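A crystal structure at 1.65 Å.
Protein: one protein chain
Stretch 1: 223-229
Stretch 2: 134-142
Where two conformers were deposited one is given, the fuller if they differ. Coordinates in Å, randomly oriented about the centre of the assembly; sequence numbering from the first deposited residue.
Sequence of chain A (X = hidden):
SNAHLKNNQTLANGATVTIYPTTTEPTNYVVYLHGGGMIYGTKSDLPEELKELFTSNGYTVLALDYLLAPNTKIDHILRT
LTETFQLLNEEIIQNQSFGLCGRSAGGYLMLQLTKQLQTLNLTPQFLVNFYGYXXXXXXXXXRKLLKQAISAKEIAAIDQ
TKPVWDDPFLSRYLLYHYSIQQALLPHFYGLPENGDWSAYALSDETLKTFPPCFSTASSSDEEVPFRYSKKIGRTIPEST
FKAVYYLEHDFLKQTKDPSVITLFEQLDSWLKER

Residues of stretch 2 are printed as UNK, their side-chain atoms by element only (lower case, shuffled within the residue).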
# COMPACT_ATOMS: atom_id res chain seq x y z
N GLU A 223 -8.36 10.27 7.66
CA GLU A 223 -8.36 9.94 6.23
C GLU A 223 -8.92 8.54 5.91
O GLU A 223 -9.57 8.35 4.88
CB GLU A 223 -6.95 10.11 5.66
CG GLU A 223 -6.31 11.46 5.99
CD GLU A 223 -5.00 11.71 5.28
OE1 GLU A 223 -4.80 11.18 4.18
OE2 GLU A 223 -4.16 12.47 5.83
N VAL A 224 -8.67 7.57 6.79
CA VAL A 224 -9.23 6.23 6.71
C VAL A 224 -9.71 5.84 8.11
O VAL A 224 -8.91 5.90 9.06
CB VAL A 224 -8.13 5.20 6.26
CG1 VAL A 224 -8.69 3.76 6.23
CG2 VAL A 224 -7.49 5.61 4.92
N PRO A 225 -11.00 5.47 8.27
CA PRO A 225 -11.48 5.08 9.60
C PRO A 225 -10.66 3.89 10.11
O PRO A 225 -10.49 2.89 9.38
CB PRO A 225 -12.96 4.71 9.37
CG PRO A 225 -13.32 5.41 8.08
CD PRO A 225 -12.09 5.44 7.26
N PHE A 226 -10.13 3.98 11.33
CA PHE A 226 -9.22 2.90 11.78
C PHE A 226 -9.92 1.58 12.08
O PHE A 226 -9.26 0.55 12.25
CB PHE A 226 -8.23 3.37 12.88
CG PHE A 226 -8.74 3.29 14.30
CD1 PHE A 226 -10.00 3.78 14.67
CD2 PHE A 226 -7.90 2.79 15.29
CE1 PHE A 226 -10.40 3.74 16.03
CE2 PHE A 226 -8.27 2.77 16.65
CZ PHE A 226 -9.52 3.22 17.01
N ARG A 227 -11.27 1.59 12.01
CA ARG A 227 -11.99 0.30 12.05
C ARG A 227 -11.48 -0.65 10.95
O ARG A 227 -11.59 -1.89 11.07
CB ARG A 227 -13.50 0.51 11.94
CG ARG A 227 -13.93 1.16 10.62
CD ARG A 227 -15.47 1.08 10.41
NE ARG A 227 -15.84 1.71 9.13
CZ ARG A 227 -15.82 1.09 7.94
NH1 ARG A 227 -15.47 -0.21 7.83
NH2 ARG A 227 -16.17 1.77 6.83
N TYR A 228 -11.00 -0.09 9.84
CA TYR A 228 -10.52 -0.98 8.76
C TYR A 228 -9.33 -1.81 9.24
O TYR A 228 -9.26 -3.02 9.00
CB TYR A 228 -10.09 -0.19 7.54
CG TYR A 228 -11.30 0.21 6.69
CD1 TYR A 228 -11.95 -0.73 5.88
CD2 TYR A 228 -11.78 1.51 6.72
CE1 TYR A 228 -13.09 -0.37 5.09
CE2 TYR A 228 -12.92 1.88 5.92
CZ TYR A 228 -13.56 0.92 5.12
OH TYR A 228 -14.67 1.32 4.33
N SER A 229 -8.36 -1.12 9.86
CA SER A 229 -7.19 -1.85 10.34
C SER A 229 -7.53 -2.79 11.49
O SER A 229 -6.88 -3.81 11.65
CB SER A 229 -6.06 -0.87 10.69
OG SER A 229 -5.55 -0.28 9.49
N UNK A 134 -10.18 -2.22 3.20
CA UNK A 134 -10.60 -3.45 2.56
C UNK A 134 -11.68 -3.16 1.50
O UNK A 134 -12.06 -4.05 0.74
c UNK A 134 -11.20 -4.43 3.60
c UNK A 134 -10.10 -5.01 4.52
o UNK A 134 -12.16 -3.72 4.39
N UNK A 135 -12.17 -1.93 1.48
CA UNK A 135 -13.16 -1.48 0.51
C UNK A 135 -13.03 0.04 0.39
O UNK A 135 -12.22 0.66 1.08
c UNK A 135 -15.12 -1.33 2.15
o UNK A 135 -15.07 -0.08 2.26
o UNK A 135 -15.63 -2.07 3.03
c UNK A 135 -14.58 -1.97 0.89
N UNK A 136 -13.80 0.62 -0.53
CA UNK A 136 -13.69 2.04 -0.83
C UNK A 136 -14.89 2.84 -0.28
O UNK A 136 -15.04 4.04 -0.59
c UNK A 136 -11.00 2.11 -2.35
c UNK A 136 -12.29 1.58 -4.44
c UNK A 136 -13.53 2.22 -2.35
c UNK A 136 -12.27 1.52 -2.92
N UNK A 137 -15.72 2.22 0.58
CA UNK A 137 -16.98 2.87 0.99
C UNK A 137 -16.70 4.19 1.72
O UNK A 137 -17.46 5.14 1.60
o UNK A 137 -19.95 1.71 0.01
c UNK A 137 -18.99 0.91 -0.03
o UNK A 137 -18.61 0.32 -1.05
c UNK A 137 -17.81 1.97 1.90
c UNK A 137 -18.19 0.67 1.24
N UNK A 138 -15.60 4.23 2.47
CA UNK A 138 -15.32 5.38 3.32
C UNK A 138 -15.12 6.69 2.50
O UNK A 138 -15.26 7.79 3.04
c UNK A 138 -10.76 6.00 2.78
c UNK A 138 -12.82 5.00 3.53
c UNK A 138 -10.42 4.81 2.14
c UNK A 138 -11.28 3.72 2.22
c UNK A 138 -12.45 3.81 2.92
c UNK A 138 -14.14 5.09 4.25
c UNK A 138 -11.96 6.09 3.46
N UNK A 139 -14.79 6.57 1.21
CA UNK A 139 -14.56 7.79 0.41
C UNK A 139 -15.88 8.49 0.03
O UNK A 139 -15.86 9.59 -0.53
c UNK A 139 -13.65 7.56 -0.85
c UNK A 139 -13.56 6.72 -3.27
c UNK A 139 -14.41 6.93 -2.01
c UNK A 139 -12.40 6.76 -0.47
N UNK A 140 -17.00 7.84 0.35
CA UNK A 140 -18.33 8.43 0.13
C UNK A 140 -18.63 9.45 1.22
O UNK A 140 -19.47 10.35 1.03
n UNK A 140 -21.40 3.21 -1.87
c UNK A 140 -20.41 5.29 -0.88
c UNK A 140 -20.56 4.41 -2.13
c UNK A 140 -19.40 6.43 -1.07
c UNK A 140 -19.39 7.35 0.14
N UNK A 141 -17.97 9.29 2.37
CA UNK A 141 -18.09 10.17 3.55
C UNK A 141 -17.28 11.46 3.31
O UNK A 141 -16.16 11.40 2.79
o UNK A 141 -17.59 5.94 6.12
c UNK A 141 -18.26 8.11 5.25
c UNK A 141 -17.42 7.18 6.20
c UNK A 141 -17.57 9.46 4.83
o UNK A 141 -16.60 7.64 7.04
N UNK A 142 -17.83 12.64 3.69
CA UNK A 142 -17.05 13.89 3.66
C UNK A 142 -15.83 13.83 4.60
O UNK A 142 -15.92 13.35 5.73
c UNK A 142 -19.23 12.87 4.14
c UNK A 142 -19.17 14.19 4.82
c UNK A 142 -18.06 14.95 4.12
O HOH W 1 -16.59 -1.19 5.36

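Position 134 has three side-chain atoms, two carbons and an oxygen. The first carbon carries both the oxygen and the other carbon. The oxygen lies 3.3 Å from CD1 of Tyr228, at the edge of that ring and near its plane. A branched carbon bearing one hydroxyl and one methyl is threonine, so this is Thr134, with chi1 in the p well.

Position 135 has two carbons, the second carrying two oxygens. That is a short carboxylate. One of its oxygens lies 2.5 Å from OH of Tyr228. The residue is Asp135. Its CA-to-CB bond points sideways, but the carboxylate comes nearer to stretch 1. The phenol donates a short hydrogen bond, Tyr228 OH to Asp135 OD1.

Position 136 has four carbons, forked at the second. It touches nothing on stretch 1, and its CA-to-CB bond points away. The fork identifies Leu136.

Position 137 has three carbons, the third carrying two oxygens. Its CB is 4.0 Å from OH of Tyr228, while the end of the chain leads away. This longer carboxylate is Glu137. Its backbone N donates to OD1 of Asp135 at 2.9 Å. The same carboxylate oxygen thus accepts from both the main chain and the tyrosine.

Position 138 has one carbon followed by a ring of six carbons, with no oxygen on the ring. The ring meets CG2 of Val224, CE2 of Tyr228 and the backbone O of Glu223, and the carbon before it meets CD of Pro225. It is Phe138. The distances are 3.9 Å from Phe138 CE2 to Val224 CG2, 3.6 Å from Phe138 CD1 to Tyr228 CE2, 3.4 Å from Phe138 CE2 to Glu223 O, and 3.7 Å from Phe138 CB to Pro225 CD.

Position 139 has four carbons, forked at the first, with one arm two carbons long. It makes no contact with stretch 1. This is Ile139.

Position 140 has four carbons in a row ending in nitrogen. It is out of reach of stretch 1. It is Lys140, and its NZ forms a salt bridge with Glu137 OE1 at 2.8 Å.

Position 141 has three carbons, the third carrying two oxygens. One oxygen is 4.1 Å from CG of Pro225. The other is 4.5 Å from NH2 of Arg227. The residue is Glu141. Its charge is opposite to that of the arginine, but the separation is beyond a salt bridge.

Position 142 has three carbons closing a ring onto the backbone N. It is Pro142, out of reach of stretch 1.

The contact joins an apolar patch to a polar anchor. Phe138 packs against Val224, Pro225 and Tyr228; the two aromatic rings meet obliquely, with planes at 65°. Beyond the tyrosine ring, its hydroxyl is held by Asp135. Water 1 extends this anchor: it donates to Asp135 OD2 at 2.7 Å and accepts from Arg227 NH1 at 2.9 Å, linking acid and guanidinium without direct contact.

Stretch 2 134-142: TDLEFIKEP
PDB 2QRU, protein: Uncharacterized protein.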